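PDB 2EBF: dermonecrotic toxin from Pasteurella multocida, which acts as a potent mitogen and dermonecrotic toxin that induces bone resorption, this chain being its C-terminal region with a thiol protease-like catalytic triad. Local coordinates for residues A[130-135]-A[739-744]. Residues are numbered along the deposited sequence; the frame is centred on the assembly and turned at random.
Sequences YLPEME and KPRLTR
R741 and E133 join the loop between two helices to the C-terminal tail through a two-pronged salt bridge. From CB, the R741 chain runs toward the loop with CG anti to its carbonyl carbon (chi1 -80°). CB, CG, CD and NE make the reach without touching the other segment, and a bend about CG-CD (chi3 -87°) sets the flat guanidinium end-on to the carboxylate. NH1 donates to E133 OE1 at 2.9 Å and also lies 4.0 Å from P132 CD. NH2 donates to E133 OE2 at 2.9 Å, this oxygen lying at the guanidinium edge and in its plane. Both oxygens are met on their syn sides, but the two flat groups are twisted 34° apart. L131 puts its CD2 methyl over one guanidinium face, 3.4 Å from R741 NH2 and 3.9 Å from R741 CZ. A further bond from NH2 to F737 O ties the group back to the tail's own backbone and helps fix its rotation. Farther along the tail, the poorly ordered R744 brings NH1 only within 4.4 Å of P132 CG. This surface contact fastens the turn between helices 115-129 and 135-143, where M134 N bonds to L131 O, to the tail beyond helix 726-730 in the C3 region. R45 and E49, near the modelled N-terminus, bind R741 O and T743 OG1, while K739 and P740 pack on W653 of strand 643-656.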
loop_
_atom_site.group_PDB
_atom_site.type_symbol
_atom_site.label_atom_id
_atom_site.label_comp_id
_atom_site.label_asym_id
_atom_site.label_seq_id
_atom_site.Cartn_x
_atom_site.Cartn_y
_atom_site.Cartn_z
ATOM N N TYR A 130 0.916 17.718 -13.327
ATOM C CA TYR A 130 0.101 18.332 -12.288
ATOM C C TYR A 130 -0.745 19.426 -12.904
ATOM O O TYR A 130 -0.231 20.455 -13.331
ATOM C CB TYR A 130 0.993 18.842 -11.142
ATOM C CG TYR A 130 1.783 17.709 -10.516
ATOM C CD1 TYR A 130 1.230 16.928 -9.500
ATOM C CD2 TYR A 130 3.065 17.377 -10.982
ATOM C CE1 TYR A 130 1.940 15.879 -8.931
ATOM C CE2 TYR A 130 3.778 16.319 -10.418
ATOM C CZ TYR A 130 3.203 15.571 -9.400
ATOM O OH TYR A 130 3.886 14.509 -8.857
ATOM N N LEU A 131 -2.049 19.176 -12.964
ATOM C CA LEU A 131 -2.986 20.079 -13.613
ATOM C C LEU A 131 -3.196 21.276 -12.667
ATOM O O LEU A 131 -2.819 21.186 -11.502
ATOM C CB LEU A 131 -4.288 19.336 -13.909
ATOM C CG LEU A 131 -4.242 18.317 -15.072
ATOM C CD1 LEU A 131 -3.054 17.393 -14.955
ATOM C CD2 LEU A 131 -5.501 17.505 -15.118
ATOM N N PRO A 132 -3.753 22.395 -13.168
ATOM C CA PRO A 132 -3.912 23.586 -12.313
ATOM C C PRO A 132 -4.633 23.360 -10.982
ATOM O O PRO A 132 -4.319 24.033 -9.994
ATOM C CB PRO A 132 -4.720 24.543 -13.199
ATOM C CG PRO A 132 -4.344 24.147 -14.590
ATOM C CD PRO A 132 -4.243 22.649 -14.538
ATOM N N GLU A 133 -5.609 22.455 -10.950
ATOM C CA GLU A 133 -6.372 22.213 -9.721
ATOM C C GLU A 133 -5.674 21.263 -8.736
ATOM O O GLU A 133 -6.243 20.916 -7.690
ATOM C CB GLU A 133 -7.767 21.695 -10.057
ATOM C CG GLU A 133 -7.807 20.257 -10.573
ATOM C CD GLU A 133 -7.584 20.125 -12.075
ATOM O OE1 GLU A 133 -7.245 21.118 -12.769
ATOM O OE2 GLU A 133 -7.764 18.992 -12.565
ATOM N N MET A 134 -4.456 20.838 -9.094
ATOM C CA MET A 134 -3.650 19.930 -8.273
ATOM C C MET A 134 -2.465 20.618 -7.574
ATOM O O MET A 134 -1.485 19.956 -7.222
ATOM C CB MET A 134 -3.152 18.764 -9.142
ATOM C CG MET A 134 -4.268 17.939 -9.796
ATOM S SD MET A 134 -3.746 16.818 -11.134
ATOM C CE MET A 134 -2.432 15.993 -10.332
ATOM N N GLU A 135 -2.556 21.928 -7.349
ATOM C CA GLU A 135 -1.451 22.678 -6.722
ATOM C C GLU A 135 -0.980 22.118 -5.377
ATOM O O GLU A 135 0.225 21.990 -5.142
ATOM C CB GLU A 135 -1.783 24.172 -6.567
ATOM C CG GLU A 135 -1.497 25.017 -7.810
ATOM C CD GLU A 135 -0.015 25.062 -8.163
ATOM O OE1 GLU A 135 0.792 25.561 -7.349
ATOM O OE2 GLU A 135 0.340 24.601 -9.259
ATOM N N LYS A 739 -14.578 17.975 -17.360
ATOM C CA LYS A 739 -14.884 18.644 -18.629
ATOM C C LYS A 739 -13.630 18.575 -19.522
ATOM O O LYS A 739 -12.548 18.978 -19.101
ATOM C CB LYS A 739 -15.384 20.086 -18.428
ATOM C CG LYS A 739 -15.757 20.775 -19.744
ATOM C CD LYS A 739 -16.711 21.937 -19.554
ATOM C CE LYS A 739 -16.912 22.681 -20.868
ATOM N NZ LYS A 739 -17.765 23.897 -20.710
ATOM N N PRO A 740 -13.763 17.988 -20.723
ATOM C CA PRO A 740 -12.583 17.724 -21.551
ATOM C C PRO A 740 -11.725 18.950 -21.829
ATOM O O PRO A 740 -12.242 20.007 -22.179
ATOM C CB PRO A 740 -13.186 17.152 -22.840
ATOM C CG PRO A 740 -14.435 16.467 -22.365
ATOM C CD PRO A 740 -14.987 17.454 -21.357
ATOM N N ARG A 741 -10.419 18.786 -21.661
ATOM C CA ARG A 741 -9.468 19.875 -21.802
ATOM C C ARG A 741 -8.392 19.528 -22.805
ATOM O O ARG A 741 -7.977 18.374 -22.905
ATOM C CB ARG A 741 -8.757 20.126 -20.477
ATOM C CG ARG A 741 -9.518 20.926 -19.476
ATOM C CD ARG A 741 -8.682 21.038 -18.208
ATOM N NE ARG A 741 -8.899 19.909 -17.306
ATOM C CZ ARG A 741 -8.415 19.835 -16.071
ATOM N NH1 ARG A 741 -7.639 20.811 -15.587
ATOM N NH2 ARG A 741 -8.701 18.774 -15.324
ATOM N N LEU A 742 -7.915 20.552 -23.512
ATOM C CA LEU A 742 -6.683 20.446 -24.287
ATOM C C LEU A 742 -5.503 20.377 -23.318
ATOM O O LEU A 742 -5.588 20.846 -22.164
ATOM C CB LEU A 742 -6.523 21.636 -25.236
ATOM C CG LEU A 742 -7.470 21.716 -26.437
ATOM C CD1 LEU A 742 -7.549 23.149 -26.957
ATOM C CD2 LEU A 742 -7.039 20.755 -27.544
ATOM N N THR A 743 -4.411 19.773 -23.780
ATOM C CA THR A 743 -3.172 19.712 -23.004
ATOM C C THR A 743 -2.651 21.140 -22.751
ATOM O O THR A 743 -2.024 21.418 -21.717
ATOM C CB THR A 743 -2.139 18.814 -23.703
ATOM O OG1 THR A 743 -2.688 17.495 -23.833
ATOM C CG2 THR A 743 -0.855 18.732 -22.909
ATOM N N ARG A 744 -2.938 22.032 -23.699
ATOM C CA ARG A 744 -2.825 23.483 -23.493
ATOM C C ARG A 744 -1.479 23.903 -22.882
ATOM O O ARG A 744 -1.416 24.565 -21.834
ATOM C CB ARG A 744 -4.007 23.995 -22.655
ATOM C CG ARG A 744 -4.058 25.503 -22.463
ATOM C CD ARG A 744 -4.350 25.824 -21.002
ATOM N NE ARG A 744 -3.621 27.006 -20.544
ATOM C CZ ARG A 744 -3.185 27.184 -19.298
ATOM N NH1 ARG A 744 -3.392 26.249 -18.373
ATOM N NH2 ARG A 744 -2.530 28.295 -18.977
#